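Local structure of flap endonuclease 1 (Methanocaldococcus jannaschii, 1A76) at residues Gly285-Leu290 / Arg300-Val305; Ile215-Phe220 / Glu240-Gly245; Pro145-Pro150 / Glu154-Tyr159. The protein cuts 5' flaps from branched DNA and trims 5' ends as an exonuclease during replication and repair, probably with the help of bound divalent metal ions. All blocks are in the same frame, centred on the assembly; numbering follows the deposited sequence.

Contact 1: residues Gly285-Leu290 / Arg300-Val305; sequences GIIKFL and RVKKHV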
loop_
_atom_site.group_PDB
_atom_site.type_symbol
_atom_site.label_atom_id
_atom_site.label_comp_id
_atom_site.label_asym_id
_atom_site.label_seq_id
_atom_site.Cartn_x
_atom_site.Cartn_y
_atom_site.Cartn_z
ATOM N N GLY A 285 8.349 -22.545 -12.949
ATOM C CA GLY A 285 7.036 -21.937 -12.842
ATOM C C GLY A 285 7.070 -20.459 -13.165
ATOM O O GLY A 285 6.129 -19.932 -13.754
ATOM N N ILE A 286 8.145 -19.782 -12.770
ATOM C CA ILE A 286 8.273 -18.358 -13.050
ATOM C C ILE A 286 8.400 -18.135 -14.553
ATOM O O ILE A 286 7.757 -17.236 -15.115
ATOM C CB ILE A 286 9.503 -17.745 -12.307
ATOM C CG1 ILE A 286 9.204 -17.686 -10.798
ATOM C CG2 ILE A 286 9.799 -16.366 -12.850
ATOM C CD1 ILE A 286 10.409 -17.463 -9.919
ATOM N N ILE A 287 9.211 -18.960 -15.207
ATOM C CA ILE A 287 9.394 -18.858 -16.659
ATOM C C ILE A 287 8.064 -19.061 -17.392
ATOM O O ILE A 287 7.713 -18.306 -18.306
ATOM C CB ILE A 287 10.404 -19.920 -17.170
ATOM C CG1 ILE A 287 11.793 -19.600 -16.617
ATOM C CG2 ILE A 287 10.397 -19.970 -18.699
ATOM C CD1 ILE A 287 12.953 -20.077 -17.478
ATOM N N LYS A 288 7.324 -20.079 -16.984
ATOM C CA LYS A 288 6.052 -20.373 -17.603
ATOM C C LYS A 288 5.067 -19.241 -17.405
ATOM O O LYS A 288 4.387 -18.826 -18.338
ATOM C CB LYS A 288 5.469 -21.660 -17.027
ATOM C CG LYS A 288 4.139 -22.051 -17.634
ATOM C CD LYS A 288 3.390 -23.054 -16.766
ATOM C CE LYS A 288 2.032 -23.384 -17.378
ATOM N NZ LYS A 288 1.453 -24.629 -16.794
ATOM N N PHE A 289 4.982 -18.739 -16.182
ATOM C CA PHE A 289 4.044 -17.663 -15.902
ATOM C C PHE A 289 4.438 -16.374 -16.622
ATOM O O PHE A 289 3.635 -15.789 -17.370
ATOM C CB PHE A 289 3.951 -17.418 -14.385
ATOM C CG PHE A 289 3.010 -16.312 -14.020
ATOM C CD1 PHE A 289 1.634 -16.491 -14.132
ATOM C CD2 PHE A 289 3.497 -15.076 -13.608
ATOM C CE1 PHE A 289 0.751 -15.449 -13.843
ATOM C CE2 PHE A 289 2.626 -14.024 -13.315
ATOM C CZ PHE A 289 1.245 -14.214 -13.435
ATOM N N LEU A 290 5.682 -15.950 -16.412
ATOM C CA LEU A 290 6.200 -14.718 -16.999
ATOM C C LEU A 290 6.486 -14.747 -18.511
ATOM O O LEU A 290 5.975 -13.911 -19.272
ATOM C CB LEU A 290 7.473 -14.291 -16.243
ATOM C CG LEU A 290 7.432 -13.035 -15.357
ATOM C CD1 LEU A 290 6.078 -12.900 -14.640
ATOM C CD2 LEU A 290 8.590 -13.092 -14.359
ATOM N N ARG A 300 16.109 -12.314 -20.170
ATOM C CA ARG A 300 16.067 -11.476 -18.977
ATOM C C ARG A 300 15.492 -12.215 -17.784
ATOM O O ARG A 300 16.037 -12.152 -16.687
ATOM C CB ARG A 300 15.244 -10.210 -19.239
ATOM C CG ARG A 300 15.407 -9.146 -18.173
ATOM C CD ARG A 300 14.644 -7.880 -18.531
ATOM N NE ARG A 300 15.379 -7.040 -19.472
ATOM C CZ ARG A 300 15.080 -6.915 -20.762
ATOM N NH1 ARG A 300 14.051 -7.575 -21.276
ATOM N NH2 ARG A 300 15.807 -6.125 -21.538
ATOM N N VAL A 301 14.388 -12.920 -17.988
ATOM C CA VAL A 301 13.786 -13.650 -16.883
ATOM C C VAL A 301 14.732 -14.750 -16.396
ATOM O O VAL A 301 14.984 -14.866 -15.197
ATOM C CB VAL A 301 12.400 -14.239 -17.282
ATOM C CG1 VAL A 301 11.772 -14.981 -16.084
ATOM C CG2 VAL A 301 11.464 -13.094 -17.729
ATOM N N LYS A 302 15.280 -15.532 -17.324
ATOM C CA LYS A 302 16.197 -16.604 -16.950
ATOM C C LYS A 302 17.321 -16.069 -16.069
ATOM O O LYS A 302 17.609 -16.600 -14.992
ATOM C CB LYS A 302 16.793 -17.251 -18.203
ATOM C CG LYS A 302 17.881 -18.287 -17.920
ATOM C CD LYS A 302 17.296 -19.492 -17.201
ATOM C CE LYS A 302 18.373 -20.488 -16.766
ATOM N NZ LYS A 302 18.012 -21.149 -15.465
ATOM N N LYS A 303 17.952 -15.000 -16.532
ATOM C CA LYS A 303 19.046 -14.392 -15.802
ATOM C C LYS A 303 18.617 -13.967 -14.401
ATOM O O LYS A 303 19.351 -14.156 -13.429
ATOM C CB LYS A 303 19.571 -13.182 -16.575
ATOM C CG LYS A 303 20.777 -12.524 -15.941
ATOM C CD LYS A 303 21.102 -11.218 -16.636
ATOM C CE LYS A 303 22.525 -11.219 -17.152
ATOM N NZ LYS A 303 23.498 -11.339 -16.026
ATOM N N HIS A 304 17.425 -13.401 -14.291
ATOM C CA HIS A 304 16.965 -12.951 -12.994
ATOM C C HIS A 304 16.520 -14.037 -12.038
ATOM O O HIS A 304 16.766 -13.922 -10.840
ATOM C CB HIS A 304 15.876 -11.898 -13.166
ATOM C CG HIS A 304 16.415 -10.582 -13.623
ATOM N ND1 HIS A 304 16.792 -9.587 -12.747
ATOM C CD2 HIS A 304 16.709 -10.125 -14.861
ATOM C CE1 HIS A 304 17.294 -8.574 -13.428
ATOM N NE2 HIS A 304 17.255 -8.875 -14.712
ATOM N N VAL A 305 15.880 -15.094 -12.543
ATOM C CA VAL A 305 15.447 -16.174 -11.648
ATOM C C VAL A 305 16.686 -16.896 -11.122
ATOM O O VAL A 305 16.679 -17.429 -10.012
ATOM C CB VAL A 305 14.488 -17.196 -12.355
ATOM C CG1 VAL A 305 13.250 -16.469 -12.881
ATOM C CG2 VAL A 305 15.203 -17.915 -13.495
#
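Ile286 and Val305 lie alongside each other, pointing opposite ways, where two antiparallel helices of a helical hairpin pack together. The helices are 283-292 and 298-315, and their short segments run at 150° with axes 10.1 Å apart. The closest pair is Ile286 CG2 and Val305 CG1 at 3.5 Å, tighter than usual for two carbons. Ile286 holds CG2 opposite its backbone N, and Val305 CG1 lies opposite its own carbonyl carbon (chi1 -59°), which turns the two methyls toward each other. Val301 sits one turn before Val305 and crosses Ile286 at a slant, with 4.0 Å from Val301 CG1 to Ile286 CG2. The same Val301 methyl also meets Leu290, so it lies against two side chains one turn apart on helix 283-292. Phe62 of helix 56-70 touches both Leu290 and Val305, and Leu138 of helix 129-142 touches Leu290. So the hairpin packs against helices 56-70 and 129-142. At the margin, Ile287 approaches the aliphatic part of Lys302, whose amine forms a salt bridge with Asp306. The Leu290 branch that reaches Val301 is CD2, 4.1 Å from Val301 CG1.

Contact 2: residues Ile215-Phe220 / Glu240-Gly245; sequences IDIAIF and ELVRSG
Phe220 and Leu241 form the tight end of this contact. Their side chains cross at about a right angle. A single leucine methyl, Leu241 CD1, lies 3.6 Å from Phe220 CZ and also touches the neighbouring ring carbon CE1. The leucine holds CG opposite its carbonyl carbon (chi1 -69°), and CD1 extends from there to the outer end of the ring. Val250 and Leu251 of helix 247-254 pack on the same phenylalanine, so the ring is buried among three helices.

The other end is looser. Val242 CG2 is 4.0 Å from Ile217 CG1, with the two side chains again at roughly a right angle. The same methyl is 4.1 Å from Asp216 CB. Val242 is partly exposed, and the residues after it, Arg243 to Gly245, lie at the surface. Asp216 offers Val242 only its CB. Its carboxylate is buried and held by other partners: OD1 is hydrogen-bonded to Tyr258 OH, and OD2 forms a salt bridge with Lys248. Helix 235-244 ends in a Schellman motif at Gly245, which has a positive phi of 82°. Gly245 N bonds back to Val242 O at 3.0 Å. The segments pack at 142° with axes 10.1 Å apart. Helices 211-221 and 235-244, with the turns between them, are consistent with the helix-three-turn-helix (H3TH) motif of FEN1 nucleases, which binds duplex DNA in this family.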
loop_
_atom_site.group_PDB
_atom_site.type_symbol
_atom_site.label_atom_id
_atom_site.label_comp_id
_atom_site.label_asym_id
_atom_site.label_seq_id
_atom_site.Cartn_x
_atom_site.Cartn_y
_atom_site.Cartn_z
ATOM N N ILE A 215 -3.062 12.736 13.532
ATOM C CA ILE A 215 -4.271 12.117 12.993
ATOM C C ILE A 215 -5.368 13.194 12.839
ATOM O O ILE A 215 -6.133 13.188 11.877
ATOM C CB ILE A 215 -4.761 10.981 13.947
ATOM C CG1 ILE A 215 -3.816 9.784 13.854
ATOM C CG2 ILE A 215 -6.179 10.515 13.574
ATOM C CD1 ILE A 215 -3.973 8.781 14.988
ATOM N N ASP A 216 -5.432 14.126 13.785
ATOM C CA ASP A 216 -6.425 15.190 13.714
ATOM C C ASP A 216 -6.128 16.061 12.483
ATOM O O ASP A 216 -7.031 16.381 11.711
ATOM C CB ASP A 216 -6.396 16.029 14.998
ATOM C CG ASP A 216 -7.165 15.377 16.150
ATOM O OD1 ASP A 216 -7.839 14.348 15.934
ATOM O OD2 ASP A 216 -7.093 15.900 17.283
ATOM N N ILE A 217 -4.856 16.424 12.294
ATOM C CA ILE A 217 -4.443 17.226 11.145
ATOM C C ILE A 217 -4.879 16.472 9.883
ATOM O O ILE A 217 -5.445 17.060 8.962
ATOM C CB ILE A 217 -2.898 17.430 11.106
ATOM C CG1 ILE A 217 -2.462 18.361 12.237
ATOM C CG2 ILE A 217 -2.481 18.035 9.766
ATOM C CD1 ILE A 217 -0.980 18.287 12.547
ATOM N N ALA A 218 -4.638 15.162 9.868
ATOM C CA ALA A 218 -5.019 14.322 8.742
ATOM C C ALA A 218 -6.523 14.376 8.505
ATOM O O ALA A 218 -6.987 14.493 7.362
ATOM C CB ALA A 218 -4.588 12.881 8.997
ATOM N N ILE A 219 -7.295 14.277 9.584
ATOM C CA ILE A 219 -8.741 14.314 9.458
ATOM C C ILE A 219 -9.185 15.656 8.868
ATOM O O ILE A 219 -10.039 15.678 7.984
ATOM C CB ILE A 219 -9.420 14.029 10.821
ATOM C CG1 ILE A 219 -9.213 12.544 11.184
ATOM C CG2 ILE A 219 -10.910 14.321 10.751
ATOM C CD1 ILE A 219 -9.618 12.175 12.608
ATOM N N PHE A 220 -8.600 16.761 9.337
ATOM C CA PHE A 220 -8.922 18.101 8.816
ATOM C C PHE A 220 -8.660 18.165 7.320
ATOM O O PHE A 220 -9.467 18.689 6.548
ATOM C CB PHE A 220 -8.038 19.183 9.456
ATOM C CG PHE A 220 -8.609 19.791 10.707
ATOM C CD1 PHE A 220 -9.761 20.569 10.657
ATOM C CD2 PHE A 220 -7.968 19.619 11.929
ATOM C CE1 PHE A 220 -10.264 21.170 11.807
ATOM C CE2 PHE A 220 -8.461 20.213 13.080
ATOM C CZ PHE A 220 -9.616 20.993 13.017
ATOM N N GLU A 240 -2.474 24.704 13.317
ATOM C CA GLU A 240 -2.706 25.880 14.148
ATOM C C GLU A 240 -3.793 25.592 15.186
ATOM O O GLU A 240 -3.662 25.964 16.353
ATOM C CB GLU A 240 -3.110 27.052 13.247
ATOM C CG GLU A 240 -3.582 28.310 13.951
ATOM C CD GLU A 240 -3.824 29.432 12.963
ATOM O OE1 GLU A 240 -4.912 29.445 12.362
ATOM O OE2 GLU A 240 -2.931 30.286 12.777
ATOM N N LEU A 241 -4.861 24.921 14.754
ATOM C CA LEU A 241 -5.976 24.579 15.638
ATOM C C LEU A 241 -5.544 23.510 16.635
ATOM O O LEU A 241 -5.962 23.508 17.787
ATOM C CB LEU A 241 -7.181 24.081 14.819
ATOM C CG LEU A 241 -7.883 25.143 13.959
ATOM C CD1 LEU A 241 -8.860 24.483 12.974
ATOM C CD2 LEU A 241 -8.601 26.143 14.877
ATOM N N VAL A 242 -4.698 22.595 16.185
ATOM C CA VAL A 242 -4.196 21.543 17.054
ATOM C C VAL A 242 -3.328 22.135 18.168
ATOM O O VAL A 242 -3.528 21.825 19.343
ATOM C CB VAL A 242 -3.373 20.506 16.249
ATOM C CG1 VAL A 242 -2.328 19.836 17.149
ATOM C CG2 VAL A 242 -4.318 19.462 15.650
ATOM N N ARG A 243 -2.376 22.992 17.812
ATOM C CA ARG A 243 -1.501 23.589 18.814
ATOM C C ARG A 243 -2.281 24.473 19.788
ATOM O O ARG A 243 -1.855 24.685 20.928
ATOM C CB ARG A 243 -0.391 24.398 18.135
ATOM C CG ARG A 243 0.609 23.540 17.369
ATOM C CD ARG A 243 1.154 22.409 18.244
ATOM N NE ARG A 243 2.593 22.528 18.455
ATOM C CZ ARG A 243 3.163 23.421 19.258
ATOM N NH1 ARG A 243 2.417 24.280 19.934
ATOM N NH2 ARG A 243 4.481 23.464 19.378
ATOM N N SER A 244 -3.431 24.974 19.344
ATOM C CA SER A 244 -4.255 25.829 20.193
ATOM C C SER A 244 -5.080 25.031 21.183
ATOM O O SER A 244 -5.604 25.585 22.140
ATOM C CB SER A 244 -5.180 26.696 19.343
ATOM O OG SER A 244 -4.440 27.744 18.757
ATOM N N GLY A 245 -5.204 23.733 20.946
ATOM C CA GLY A 245 -5.965 22.892 21.850
ATOM C C GLY A 245 -7.467 22.891 21.646
ATOM O O GLY A 245 -8.206 22.560 22.570
#

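Contact 3: residues Pro145-Pro150 / Glu154-Tyr159; sequences PYVEAP and EAQASY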
loop_
_atom_site.group_PDB
_atom_site.type_symbol
_atom_site.label_atom_id
_atom_site.label_comp_id
_atom_site.label_asym_id
_atom_site.label_seq_id
_atom_site.Cartn_x
_atom_site.Cartn_y
_atom_site.Cartn_z
ATOM N N PRO A 145 7.654 -14.073 0.761
ATOM C CA PRO A 145 6.484 -14.090 1.643
ATOM C C PRO A 145 5.556 -12.886 1.568
ATOM O O PRO A 145 5.998 -11.749 1.370
ATOM C CB PRO A 145 7.100 -14.240 3.029
ATOM C CG PRO A 145 8.413 -13.525 2.904
ATOM C CD PRO A 145 8.895 -13.800 1.509
ATOM N N TYR A 146 4.265 -13.149 1.725
ATOM C CA TYR A 146 3.268 -12.096 1.723
ATOM C C TYR A 146 2.248 -12.352 2.813
ATOM O O TYR A 146 2.134 -13.464 3.317
ATOM C CB TYR A 146 2.567 -11.974 0.355
ATOM C CG TYR A 146 1.668 -13.125 -0.076
ATOM C CD1 TYR A 146 0.351 -13.236 0.390
ATOM C CD2 TYR A 146 2.113 -14.063 -1.011
ATOM C CE1 TYR A 146 -0.501 -14.256 -0.070
ATOM C CE2 TYR A 146 1.275 -15.078 -1.475
ATOM C CZ TYR A 146 -0.024 -15.169 -1.005
ATOM O OH TYR A 146 -0.837 -16.172 -1.481
ATOM N N VAL A 147 1.536 -11.301 3.198
ATOM C CA VAL A 147 0.503 -11.395 4.212
ATOM C C VAL A 147 -0.766 -10.824 3.623
ATOM O O VAL A 147 -0.728 -9.884 2.836
ATOM C CB VAL A 147 0.812 -10.546 5.472
ATOM C CG1 VAL A 147 0.105 -11.160 6.697
ATOM C CG2 VAL A 147 2.290 -10.431 5.694
ATOM N N GLU A 148 -1.892 -11.415 3.983
ATOM C CA GLU A 148 -3.171 -10.910 3.543
ATOM C C GLU A 148 -3.732 -10.330 4.839
ATOM O O GLU A 148 -4.159 -11.057 5.733
ATOM C CB GLU A 148 -4.018 -12.057 2.988
ATOM C CG GLU A 148 -3.231 -12.893 1.983
ATOM C CD GLU A 148 -4.035 -14.012 1.353
ATOM O OE1 GLU A 148 -4.659 -13.767 0.300
ATOM O OE2 GLU A 148 -4.032 -15.137 1.903
ATOM N N ALA A 149 -3.662 -9.011 4.959
ATOM C CA ALA A 149 -4.141 -8.332 6.152
ATOM C C ALA A 149 -5.638 -8.534 6.367
ATOM O O ALA A 149 -6.378 -8.794 5.419
ATOM C CB ALA A 149 -3.834 -6.834 6.052
ATOM N N PRO A 150 -6.095 -8.439 7.630
ATOM C CA PRO A 150 -7.518 -8.598 7.954
ATOM C C PRO A 150 -8.322 -7.541 7.199
ATOM O O PRO A 150 -9.451 -7.778 6.789
ATOM C CB PRO A 150 -7.580 -8.375 9.464
ATOM C CG PRO A 150 -6.186 -8.570 9.954
ATOM C CD PRO A 150 -5.272 -8.199 8.831
ATOM N N GLU A 154 -1.970 -1.238 4.742
ATOM C CA GLU A 154 -1.081 -0.229 5.310
ATOM C C GLU A 154 -1.094 -0.325 6.825
ATOM O O GLU A 154 -0.093 -0.037 7.471
ATOM C CB GLU A 154 -1.494 1.178 4.866
ATOM C CG GLU A 154 -2.873 1.577 5.307
ATOM C CD GLU A 154 -3.885 1.499 4.192
ATOM O OE1 GLU A 154 -3.883 0.494 3.453
ATOM O OE2 GLU A 154 -4.689 2.448 4.060
ATOM N N ALA A 155 -2.234 -0.729 7.386
ATOM C CA ALA A 155 -2.357 -0.884 8.836
ATOM C C ALA A 155 -1.597 -2.104 9.299
ATOM O O ALA A 155 -0.952 -2.073 10.332
ATOM C CB ALA A 155 -3.812 -1.012 9.248
ATOM N N GLN A 156 -1.691 -3.188 8.538
ATOM C CA GLN A 156 -0.989 -4.420 8.885
ATOM C C GLN A 156 0.517 -4.198 8.808
ATOM O O GLN A 156 1.267 -4.646 9.674
ATOM C CB GLN A 156 -1.388 -5.557 7.936
ATOM C CG GLN A 156 -0.573 -6.829 8.125
ATOM C CD GLN A 156 -0.835 -7.515 9.461
ATOM O OE1 GLN A 156 -1.929 -7.412 10.024
ATOM N NE2 GLN A 156 0.167 -8.223 9.970
ATOM N N ALA A 157 0.958 -3.494 7.773
ATOM C CA ALA A 157 2.385 -3.222 7.588
ATOM C C ALA A 157 2.914 -2.346 8.713
ATOM O O ALA A 157 4.038 -2.546 9.201
ATOM C CB ALA A 157 2.621 -2.545 6.237
ATOM N N SER A 158 2.112 -1.364 9.119
ATOM C CA SER A 158 2.530 -0.476 10.192
ATOM C C SER A 158 2.714 -1.272 11.482
ATOM O O SER A 158 3.718 -1.105 12.188
ATOM C CB SER A 158 1.499 0.641 10.396
ATOM O OG SER A 158 1.302 1.363 9.188
ATOM N N TYR A 159 1.750 -2.141 11.782
ATOM C CA TYR A 159 1.811 -2.980 12.986
ATOM C C TYR A 159 3.082 -3.836 13.006
ATOM O O TYR A 159 3.739 -3.982 14.047
ATOM C CB TYR A 159 0.573 -3.887 13.050
ATOM C CG TYR A 159 0.645 -5.012 14.063
ATOM C CD1 TYR A 159 0.592 -4.746 15.433
ATOM C CD2 TYR A 159 0.698 -6.352 13.651
ATOM C CE1 TYR A 159 0.580 -5.786 16.376
ATOM C CE2 TYR A 159 0.685 -7.402 14.588
ATOM C CZ TYR A 159 0.623 -7.105 15.945
ATOM O OH TYR A 159 0.603 -8.113 16.882
#
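Gln156 lays its aliphatic stem over the methyl of Ala149. Gln156 CB and Ala149 CB are 3.3 Å apart, shorter than a normal van der Waals contact, so the packing is tight here. Gln156 CG follows at 3.9 Å from Ala149 CB. Gln156 starts with CG opposite its backbone N (chi1 173°) and then bends at chi2 (68°). The bend carries the amide along the 145-150 segment and spreads its two ends over different neighbours. Gln156 OE1 lies 3.6 Å from Pro150 CD, and the glutamine and proline side chains cross at about a right angle. Gln156 NE2 comes within 4.4 Å of Val147 CG1.

Strand 146-148 is an edge strand of the central sheet. It pairs with strand 74-79, whose Val78 also touches Gln156. Helix 153-162 follows directly, so the contact closes the short strand-to-helix turn. Both belong to the PIN-type nuclease core of the XPG/RAD2 family. Glu154 OE1 binds the manganese ion that occupies magnesium site 1 here. Its OE2 lies close to Glu152 OE2, another residue of that site. One turn on, Ser158 OG (2.6 Å) and Ser158 N both donate to Glu154 O. The contact is van der Waals: carbon on carbon, plus the amide ends against Pro150 and Val147. Both amide ends have hydrogen bonds outside the two segments, NE2 to Thr271 O. These bonds, not the strand, probably set the amide's rotation.

How the contacts relate
Contact 3 sits in the core beside the metal site, its centre about 9 Å from the centre of the chain. Contacts 1 and 2 are locally buried pairs in outlying helical parts, with centres about 25 Å out on opposite sides of the chain's centre. Ile287 and Lys302 of contact 1 and Val242 of contact 2 are partly exposed. The three share no helix or strand and do not touch. Contacts 1 and 2 are both antiparallel helix pairs, but contact 1 meets through aliphatic branches and contact 2 adds an aromatic ring. Contact 3 joins an edge strand to the helix after it, and uses a glutamine amide. Contacts 2 and 3 belong to the I-domain.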